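Local atomic coordinates of endo-beta-1,4-glucanase (cellulase B) (Bacillus halodurans, PDB entry 4V2X), a protein that hydrolyses beta-1,4-glucans with its family 5 catalytic module, to which an Ig-like module and a CBM46 module are joined, the latter contributing to hydrolysis of xyloglucan and beta-1,3-1,4-glucans. Residues 73-78 / 88-93; 397-402 / 566-571; 499-504 / 562-567. All blocks are in the same frame, centred on the assembly; numbering follows the deposited sequence.

Contact 1 (73-78 / 88-93)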
loop_
_atom_site.group_PDB
_atom_site.type_symbol
_atom_site.label_atom_id
_atom_site.label_comp_id
_atom_site.label_asym_id
_atom_site.label_seq_id
_atom_site.Cartn_x
_atom_site.Cartn_y
_atom_site.Cartn_z
ATOM N N ASN A 73 -7.533 -30.405 10.707
ATOM C CA ASN A 73 -8.891 -30.922 10.543
ATOM C C ASN A 73 -9.530 -31.270 11.879
ATOM O O ASN A 73 -10.178 -32.304 12.012
ATOM C CB ASN A 73 -8.909 -32.149 9.615
ATOM C CG ASN A 73 -8.807 -31.787 8.140
ATOM O OD1 ASN A 73 -9.064 -32.634 7.271
ATOM N ND2 ASN A 73 -8.442 -30.558 7.844
ATOM N N THR A 74 -9.310 -30.406 12.861
ATOM C CA THR A 74 -9.792 -30.623 14.219
ATOM C C THR A 74 -10.647 -29.404 14.601
ATOM O O THR A 74 -11.788 -29.296 14.136
ATOM C CB THR A 74 -8.611 -30.931 15.160
ATOM O OG1 THR A 74 -7.858 -32.025 14.607
ATOM C CG2 THR A 74 -9.087 -31.318 16.545
ATOM N N PHE A 75 -10.123 -28.466 15.386
ATOM C CA PHE A 75 -10.907 -27.262 15.717
ATOM C C PHE A 75 -11.180 -26.398 14.491
ATOM O O PHE A 75 -12.097 -25.581 14.500
ATOM C CB PHE A 75 -10.242 -26.458 16.826
ATOM C CG PHE A 75 -10.188 -27.194 18.139
ATOM C CD1 PHE A 75 -11.344 -27.424 18.872
ATOM C CD2 PHE A 75 -8.979 -27.662 18.635
ATOM C CE1 PHE A 75 -11.291 -28.103 20.080
ATOM C CE2 PHE A 75 -8.922 -28.339 19.834
ATOM C CZ PHE A 75 -10.076 -28.560 20.559
ATOM N N ASP A 76 -10.377 -26.595 13.446
ATOM C CA ASP A 76 -10.599 -25.947 12.161
ATOM C C ASP A 76 -11.731 -26.558 11.344
ATOM O O ASP A 76 -12.201 -25.934 10.397
ATOM C CB ASP A 76 -9.306 -25.918 11.330
ATOM C CG ASP A 76 -8.580 -27.248 11.313
ATOM O OD1 ASP A 76 -8.450 -27.897 12.387
ATOM O OD2 ASP A 76 -8.108 -27.631 10.223
ATOM N N ALA A 77 -12.181 -27.764 11.695
ATOM C CA ALA A 77 -13.253 -28.418 10.939
ATOM C C ALA A 77 -14.514 -27.559 10.892
ATOM O O ALA A 77 -14.900 -26.939 11.882
ATOM C CB ALA A 77 -13.563 -29.794 11.516
ATOM N N VAL A 78 -15.137 -27.517 9.719
ATOM C CA VAL A 78 -16.362 -26.762 9.520
ATOM C C VAL A 78 -17.522 -27.682 9.871
ATOM O O VAL A 78 -17.820 -28.643 9.159
ATOM C CB VAL A 78 -16.469 -26.214 8.086
ATOM C CG1 VAL A 78 -17.704 -25.335 7.941
ATOM C CG2 VAL A 78 -15.217 -25.415 7.740
ATOM N N PRO A 88 -11.017 -37.696 16.145
ATOM C CA PRO A 88 -11.660 -37.819 17.445
ATOM C C PRO A 88 -11.463 -36.558 18.276
ATOM O O PRO A 88 -10.616 -35.728 17.957
ATOM C CB PRO A 88 -10.943 -39.006 18.074
ATOM C CG PRO A 88 -9.590 -38.996 17.462
ATOM C CD PRO A 88 -9.770 -38.479 16.066
ATOM N N ARG A 89 -12.249 -36.414 19.337
ATOM C CA ARG A 89 -11.974 -35.382 20.319
ATOM C C ARG A 89 -10.505 -35.504 20.748
ATOM O O ARG A 89 -9.953 -36.607 20.825
ATOM C CB ARG A 89 -12.907 -35.525 21.530
ATOM C CG ARG A 89 -14.354 -35.114 21.273
ATOM C CD ARG A 89 -14.517 -33.602 21.252
ATOM N NE ARG A 89 -15.901 -33.156 21.055
ATOM C CZ ARG A 89 -16.757 -32.813 22.021
ATOM N NH1 ARG A 89 -16.412 -32.873 23.308
ATOM N NH2 ARG A 89 -17.984 -32.418 21.692
ATOM N N VAL A 90 -9.878 -34.363 21.008
ATOM C CA VAL A 90 -8.473 -34.309 21.369
ATOM C C VAL A 90 -8.269 -34.895 22.764
ATOM O O VAL A 90 -8.959 -34.517 23.716
ATOM C CB VAL A 90 -7.932 -32.864 21.339
ATOM C CG1 VAL A 90 -6.454 -32.836 21.707
ATOM C CG2 VAL A 90 -8.164 -32.237 19.957
ATOM N N THR A 91 -7.334 -35.831 22.878
ATOM C CA THR A 91 -6.951 -36.376 24.183
ATOM C C THR A 91 -5.654 -35.733 24.655
ATOM O O THR A 91 -4.848 -35.265 23.844
ATOM C CB THR A 91 -6.735 -37.895 24.116
ATOM O OG1 THR A 91 -5.651 -38.181 23.223
ATOM C CG2 THR A 91 -7.998 -38.597 23.633
ATOM N N ARG A 92 -5.431 -35.730 25.969
ATOM C CA ARG A 92 -4.152 -35.276 26.494
ATOM C C ARG A 92 -3.023 -36.144 25.937
ATOM O O ARG A 92 -1.926 -35.657 25.671
ATOM C CB ARG A 92 -4.126 -35.304 28.027
ATOM C CG ARG A 92 -2.942 -34.533 28.583
ATOM C CD ARG A 92 -2.851 -34.555 30.099
ATOM N NE ARG A 92 -2.066 -33.414 30.573
ATOM C CZ ARG A 92 -0.747 -33.280 30.438
ATOM N NH1 ARG A 92 -0.013 -34.222 29.849
ATOM N NH2 ARG A 92 -0.151 -32.186 30.902
ATOM N N GLU A 93 -3.307 -37.432 25.766
ATOM C CA GLU A 93 -2.310 -38.377 25.295
ATOM C C GLU A 93 -1.787 -38.002 23.907
ATOM O O GLU A 93 -0.597 -38.131 23.646
ATOM C CB GLU A 93 -2.877 -39.799 25.301
ATOM C CG GLU A 93 -1.869 -40.863 24.905
ATOM C CD GLU A 93 -2.275 -42.264 25.337
ATOM O OE1 GLU A 93 -3.419 -42.457 25.801
ATOM O OE2 GLU A 93 -1.434 -43.174 25.203
#
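Val90 meets Thr74 and Phe75 in a small, purely apolar contact inside the connection that leads from the first barrel strand, 68-70, to helix 92-100 of the family 5 (beta/alpha)8 barrel. A single methyl does the work on the later side: Val90 CG2 lies 3.7 Å from Thr74 CG2 and 4.0 Å from Phe75 CE2, approaching the phenyl ring obliquely. Both side chains cross the valine at about a right angle, and only its CG2 branch comes near them. The threonine divides its roles. With CG2 anti to the backbone N, its methyl is offered to Val90, while OG1 is bonded to Gly72 and Arg366. A type I turn from Thr74 to Ala77 shapes this side, and the Asp76 carboxylate folds back on the turn's first residue and the one before it: OD1 takes Thr74 N at 2.7 Å from above the carboxylate plane, and OD2 takes Asn73 N at 2.9 Å on its syn side. Beyond the contact, Phe75 packs on Val132 and Val135 of helix 126-141, and just after Val90 comes Thr91, the N-cap of helix 92-100, whose hydroxyl is bonded to Leu94 N.

Contact 2 (397-402 / 566-571); sequences YLKQGD and SGETVN
Ser566 sits over the face of the Tyr397 ring, its CB 3.8 Å from the ring centroid and only 10° off the normal, a CH-pi contact. The backbone of the serine follows across the same face toward the phenol end, where Ser566 N comes within 3.6 Å of Tyr397 CE2. With CG anti to its own carbonyl carbon (chi1 -87°), Tyr397 carries its ring to the serine. A water bridges the phenol end of this contact: it accepts from Ser566 N at 3.0 Å and makes a weak bond with Tyr397 OH at 2.8 Å. Further along, Lys399 NZ and Glu568 OE2 are 4.5 Å apart, too far for a salt bridge, although the opposite charges probably still attract. The serine hydroxyl is held by an ST turn, in which Glu568 N donates to Ser566 OG at 3.3 Å; the same hydroxyl is bonded to Asn504. This turn belongs to the link between strands 556-564 and 569-577, so the contact presents a hairpin end of the CBM46 module to strand 395-399, an outermost strand of the Ig-like module's mixed sheet. A type II turn from Lys399 to Asp402, closed by Asp402 N to Lys399 O, ends that strand just beyond the lysine. Outside the two segments, Tyr397 meets Phe395 edge-to-face and the ring of Tyr480 with planes about perpendicular, while Trp565 and Ser505 also touch it. Tyr480, on strand 473-480, packs against both Lys399 and Glu568, and Glu568 OE1 is bonded to Thr482, between strands 473-480 and 484-491.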
loop_
_atom_site.group_PDB
_atom_site.type_symbol
_atom_site.label_atom_id
_atom_site.label_comp_id
_atom_site.label_asym_id
_atom_site.label_seq_id
_atom_site.Cartn_x
_atom_site.Cartn_y
_atom_site.Cartn_z
ATOM N N TYR A 397 13.555 -53.323 -9.781
ATOM C CA TYR A 397 12.620 -54.201 -10.478
ATOM C C TYR A 397 13.349 -55.340 -11.181
ATOM O O TYR A 397 14.386 -55.127 -11.813
ATOM C CB TYR A 397 11.800 -53.422 -11.488
ATOM C CG TYR A 397 10.559 -52.787 -10.925
ATOM C CD1 TYR A 397 9.408 -53.533 -10.717
ATOM C CD2 TYR A 397 10.519 -51.430 -10.632
ATOM C CE1 TYR A 397 8.253 -52.951 -10.213
ATOM C CE2 TYR A 397 9.371 -50.837 -10.127
ATOM C CZ TYR A 397 8.244 -51.599 -9.922
ATOM O OH TYR A 397 7.098 -51.024 -9.433
ATOM N N LEU A 398 12.781 -56.537 -11.069
ATOM C CA LEU A 398 13.287 -57.727 -11.744
ATOM C C LEU A 398 12.189 -58.315 -12.623
ATOM O O LEU A 398 11.113 -58.630 -12.132
ATOM C CB LEU A 398 13.708 -58.759 -10.703
ATOM C CG LEU A 398 14.685 -58.278 -9.627
ATOM C CD1 LEU A 398 14.857 -59.337 -8.556
ATOM C CD2 LEU A 398 16.019 -57.911 -10.254
ATOM N N LYS A 399 12.469 -58.476 -13.916
ATOM C CA LYS A 399 11.488 -59.040 -14.845
ATOM C C LYS A 399 11.399 -60.551 -14.618
ATOM O O LYS A 399 12.393 -61.266 -14.754
ATOM C CB LYS A 399 11.884 -58.737 -16.292
ATOM C CG LYS A 399 10.907 -59.254 -17.345
ATOM C CD LYS A 399 9.784 -58.276 -17.641
ATOM C CE LYS A 399 9.058 -58.646 -18.923
ATOM N NZ LYS A 399 9.892 -58.453 -20.144
ATOM N N GLN A 400 10.210 -61.031 -14.263
ATOM C CA GLN A 400 10.003 -62.452 -14.021
ATOM C C GLN A 400 10.349 -63.220 -15.288
ATOM O O GLN A 400 9.958 -62.824 -16.387
ATOM C CB GLN A 400 8.553 -62.724 -13.626
ATOM C CG GLN A 400 8.305 -64.104 -13.032
ATOM C CD GLN A 400 6.830 -64.441 -12.993
ATOM O OE1 GLN A 400 6.141 -64.317 -13.997
ATOM N NE2 GLN A 400 6.334 -64.854 -11.832
ATOM N N GLY A 401 11.108 -64.299 -15.138
ATOM C CA GLY A 401 11.530 -65.094 -16.282
ATOM C C GLY A 401 12.903 -64.753 -16.838
ATOM O O GLY A 401 13.509 -65.582 -17.524
ATOM N N ASP A 402 13.395 -63.541 -16.567
ATOM C CA ASP A 402 14.720 -63.119 -17.034
ATOM C C ASP A 402 15.795 -63.520 -16.048
ATOM O O ASP A 402 15.547 -63.620 -14.849
ATOM C CB ASP A 402 14.791 -61.600 -17.222
ATOM C CG ASP A 402 14.117 -61.133 -18.493
ATOM O OD1 ASP A 402 13.531 -61.969 -19.205
ATOM O OD2 ASP A 402 14.188 -59.923 -18.783
ATOM N N SER A 566 8.215 -49.742 -13.365
ATOM C CA SER A 566 9.143 -50.707 -13.943
ATOM C C SER A 566 9.665 -50.281 -15.307
ATOM O O SER A 566 10.605 -50.883 -15.814
ATOM C CB SER A 566 8.438 -52.049 -14.111
ATOM O OG SER A 566 7.323 -51.904 -14.972
ATOM N N GLY A 567 9.026 -49.281 -15.914
ATOM C CA GLY A 567 9.327 -48.883 -17.277
ATOM C C GLY A 567 8.319 -49.417 -18.276
ATOM O O GLY A 567 8.331 -49.003 -19.437
ATOM N N GLU A 568 7.458 -50.340 -17.839
ATOM C CA GLU A 568 6.428 -50.897 -18.701
ATOM C C GLU A 568 5.427 -49.811 -19.067
ATOM O O GLU A 568 5.072 -48.971 -18.238
ATOM C CB GLU A 568 5.703 -52.062 -18.018
ATOM C CG GLU A 568 6.534 -53.331 -17.874
ATOM C CD GLU A 568 6.768 -54.054 -19.192
ATOM O OE1 GLU A 568 5.828 -54.159 -20.000
ATOM O OE2 GLU A 568 7.896 -54.532 -19.419
ATOM N N THR A 569 5.007 -49.833 -20.326
ATOM C CA THR A 569 4.029 -48.899 -20.863
ATOM C C THR A 569 2.949 -49.739 -21.516
ATOM O O THR A 569 3.259 -50.659 -22.267
ATOM C CB THR A 569 4.691 -47.984 -21.910
ATOM O OG1 THR A 569 5.692 -47.186 -21.264
ATOM C CG2 THR A 569 3.673 -47.085 -22.588
ATOM N N VAL A 570 1.686 -49.449 -21.218
ATOM C CA VAL A 570 0.578 -50.175 -21.826
ATOM C C VAL A 570 -0.409 -49.173 -22.401
ATOM O O VAL A 570 -0.856 -48.282 -21.689
ATOM C CB VAL A 570 -0.149 -51.070 -20.794
ATOM C CG1 VAL A 570 -1.357 -51.754 -21.422
ATOM C CG2 VAL A 570 0.806 -52.101 -20.214
ATOM N N ASN A 571 -0.734 -49.324 -23.684
ATOM C CA ASN A 571 -1.774 -48.517 -24.321
ATOM C C ASN A 571 -3.134 -49.166 -24.188
ATOM O O ASN A 571 -3.239 -50.376 -24.023
ATOM C CB ASN A 571 -1.463 -48.292 -25.797
ATOM C CG ASN A 571 -0.186 -47.500 -26.008
ATOM O OD1 ASN A 571 0.673 -47.890 -26.797
ATOM N ND2 ASN A 571 -0.051 -46.397 -25.300
HETATM O O HOH W 1 5.854 -50.998 -11.994
#

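Contact 3 (499-504 / 562-567); sequences ASFNGN and FHFWSG
The rings of Phe501 and Phe564 meet at their edges, Phe501 CD1 lying 4.0 Å from Phe564 CE2, with the two side chains crossing at about a right angle. Ala499 CB covers one face of the Phe501 ring, 4.0 Å above its plane and displaced toward the rim. Asn504 CB reaches the Phe564 ring obliquely, 3.6 Å from CD2, so the asparagine is packed on an aromatic neighbour before its amide begins. That amide is held at both ends. Its ND2 donates to Phe501 O at 2.8 Å, with the acceptor almost in the amide plane, and also to Arg481 O; its OD1 accepts from Ser566 OG at 2.6 Å, the donor lying nearly along the C=O axis, and from a water that bridges on to Ser566 N. Phe501 O is doubly gripped, because Asn504 N also reaches it, closing the type I' turn from Phe501 to Asn504 that follows strand 495-500. Chi1 of -66° places the Asn504 amide between this turn and the type I turn from Phe564 to Gly567 at the end of strand 556-564. A leucine here would probably leave the Ser566 hydroxyl without this acceptor and take the second donor from Phe501 O, weakening the tie between the two turns. Bonds of this kind on both OD1 and ND2 fix the amide's rotation and satisfy a buried polar group beside aromatic side chains, so the carbohydrate-binding module joins two turns through one specific amide rather than by apolar contact alone.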
loop_
_atom_site.group_PDB
_atom_site.type_symbol
_atom_site.label_atom_id
_atom_site.label_comp_id
_atom_site.label_asym_id
_atom_site.label_seq_id
_atom_site.Cartn_x
_atom_site.Cartn_y
_atom_site.Cartn_z
ATOM N N ALA A 499 -7.688 -55.273 -14.717
ATOM C CA ALA A 499 -6.253 -55.054 -14.825
ATOM C C ALA A 499 -5.453 -56.051 -14.004
ATOM O O ALA A 499 -5.675 -56.203 -12.804
ATOM C CB ALA A 499 -5.915 -53.639 -14.388
ATOM N N SER A 500 -4.522 -56.726 -14.667
ATOM C CA SER A 500 -3.538 -57.550 -13.992
ATOM C C SER A 500 -2.282 -56.719 -13.836
ATOM O O SER A 500 -1.508 -56.580 -14.782
ATOM C CB SER A 500 -3.230 -58.793 -14.823
ATOM O OG SER A 500 -4.400 -59.571 -15.021
ATOM N N PHE A 501 -2.083 -56.159 -12.648
ATOM C CA PHE A 501 -0.940 -55.285 -12.407
ATOM C C PHE A 501 0.373 -56.061 -12.452
ATOM O O PHE A 501 1.407 -55.494 -12.788
ATOM C CB PHE A 501 -1.098 -54.512 -11.096
ATOM C CG PHE A 501 -2.132 -53.425 -11.172
ATOM C CD1 PHE A 501 -1.830 -52.201 -11.758
ATOM C CD2 PHE A 501 -3.408 -53.627 -10.678
ATOM C CE1 PHE A 501 -2.782 -51.198 -11.839
ATOM C CE2 PHE A 501 -4.366 -52.629 -10.759
ATOM C CZ PHE A 501 -4.056 -51.415 -11.340
ATOM N N ASN A 502 0.311 -57.358 -12.138
ATOM C CA ASN A 502 1.444 -58.267 -12.311
ATOM C C ASN A 502 2.740 -57.741 -11.677
ATOM O O ASN A 502 3.799 -57.746 -12.299
ATOM C CB ASN A 502 1.643 -58.594 -13.804
ATOM C CG ASN A 502 0.616 -59.578 -14.332
ATOM O OD1 ASN A 502 0.010 -60.335 -13.569
ATOM N ND2 ASN A 502 0.417 -59.581 -15.651
ATOM N N GLY A 503 2.637 -57.287 -10.429
ATOM C CA GLY A 503 3.790 -56.807 -9.673
ATOM C C GLY A 503 4.201 -55.370 -9.947
ATOM O O GLY A 503 5.193 -54.894 -9.384
ATOM N N ASN A 504 3.447 -54.673 -10.800
ATOM C CA ASN A 504 3.762 -53.293 -11.172
ATOM C C ASN A 504 3.018 -52.263 -10.342
ATOM O O ASN A 504 1.930 -52.526 -9.827
ATOM C CB ASN A 504 3.441 -53.042 -12.644
ATOM C CG ASN A 504 4.330 -53.830 -13.571
ATOM O OD1 ASN A 504 5.441 -53.402 -13.880
ATOM N ND2 ASN A 504 3.852 -54.991 -14.015
ATOM N N PHE A 562 -0.690 -45.994 -20.025
ATOM C CA PHE A 562 -0.379 -46.220 -18.633
ATOM C C PHE A 562 1.109 -46.454 -18.502
ATOM O O PHE A 562 1.661 -47.329 -19.162
ATOM C CB PHE A 562 -1.167 -47.412 -18.103
ATOM C CG PHE A 562 -2.646 -47.184 -18.090
ATOM C CD1 PHE A 562 -3.413 -47.466 -19.206
ATOM C CD2 PHE A 562 -3.268 -46.668 -16.961
ATOM C CE1 PHE A 562 -4.780 -47.240 -19.196
ATOM C CE2 PHE A 562 -4.629 -46.446 -16.941
ATOM C CZ PHE A 562 -5.389 -46.734 -18.061
ATOM N N HIS A 563 1.735 -45.636 -17.659
ATOM C CA HIS A 563 3.166 -45.681 -17.393
ATOM C C HIS A 563 3.390 -46.295 -16.026
ATOM O O HIS A 563 2.866 -45.802 -15.034
ATOM C CB HIS A 563 3.727 -44.260 -17.405
ATOM C CG HIS A 563 3.563 -43.556 -18.716
ATOM N ND1 HIS A 563 4.541 -43.555 -19.686
ATOM C CD2 HIS A 563 2.534 -42.835 -19.221
ATOM C CE1 HIS A 563 4.124 -42.862 -20.730
ATOM N NE2 HIS A 563 2.913 -42.409 -20.472
ATOM N N PHE A 564 4.175 -47.369 -15.977
ATOM C CA PHE A 564 4.477 -48.057 -14.723
ATOM C C PHE A 564 5.921 -47.815 -14.308
ATOM O O PHE A 564 6.783 -47.550 -15.143
ATOM C CB PHE A 564 4.193 -49.557 -14.854
ATOM C CG PHE A 564 2.760 -49.864 -15.166
ATOM C CD1 PHE A 564 2.301 -49.843 -16.478
ATOM C CD2 PHE A 564 1.858 -50.138 -14.146
ATOM C CE1 PHE A 564 0.972 -50.109 -16.770
ATOM C CE2 PHE A 564 0.531 -50.401 -14.431
ATOM C CZ PHE A 564 0.089 -50.389 -15.743
ATOM N N TRP A 565 6.175 -47.909 -13.009
ATOM C CA TRP A 565 7.495 -47.603 -12.455
ATOM C C TRP A 565 8.604 -48.559 -12.905
ATOM O O TRP A 565 9.787 -48.226 -12.817
ATOM C CB TRP A 565 7.420 -47.537 -10.930
ATOM C CG TRP A 565 6.797 -46.259 -10.474
ATOM C CD1 TRP A 565 5.567 -46.095 -9.928
ATOM C CD2 TRP A 565 7.370 -44.956 -10.579
ATOM N NE1 TRP A 565 5.338 -44.767 -9.668
ATOM C CE2 TRP A 565 6.429 -44.045 -10.066
ATOM C CE3 TRP A 565 8.590 -44.467 -11.061
ATOM C CZ2 TRP A 565 6.677 -42.671 -10.001
ATOM C CZ3 TRP A 565 8.834 -43.103 -10.999
ATOM C CH2 TRP A 565 7.878 -42.221 -10.474
ATOM N N SER A 566 8.215 -49.742 -13.365
ATOM C CA SER A 566 9.143 -50.707 -13.943
ATOM C C SER A 566 9.665 -50.281 -15.307
ATOM O O SER A 566 10.605 -50.883 -15.814
ATOM C CB SER A 566 8.438 -52.049 -14.111
ATOM O OG SER A 566 7.323 -51.904 -14.972
ATOM N N GLY A 567 9.026 -49.281 -15.914
ATOM C CA GLY A 567 9.327 -48.883 -17.277
ATOM C C GLY A 567 8.319 -49.417 -18.276
ATOM O O GLY A 567 8.331 -49.003 -19.437
HETATM O O HOH W 1 5.854 -50.998 -11.994
#

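Contact 1 lies in the catalytic barrel, its centre about 45 Å from that of contact 2 and about 39 Å from that of contact 3, and shares no element with them. It and contact 3 are buried, yet differ in kind: methyl and phenyl packing in the one, aromatic edges combined with a bonded amide in the other. Contact 2 is a surface contact between modules, relying on a ring face, water and a pair of opposite charges beyond salt-bridge distance. Contacts 2 and 3 are neighbours, their centres about 7 Å apart; they share Ser566, Gly567 and one water, and their strands 556-564 and 569-577 pair in the same sheet. One hairpin end thus faces inward to 499-504 and outward to 397-402.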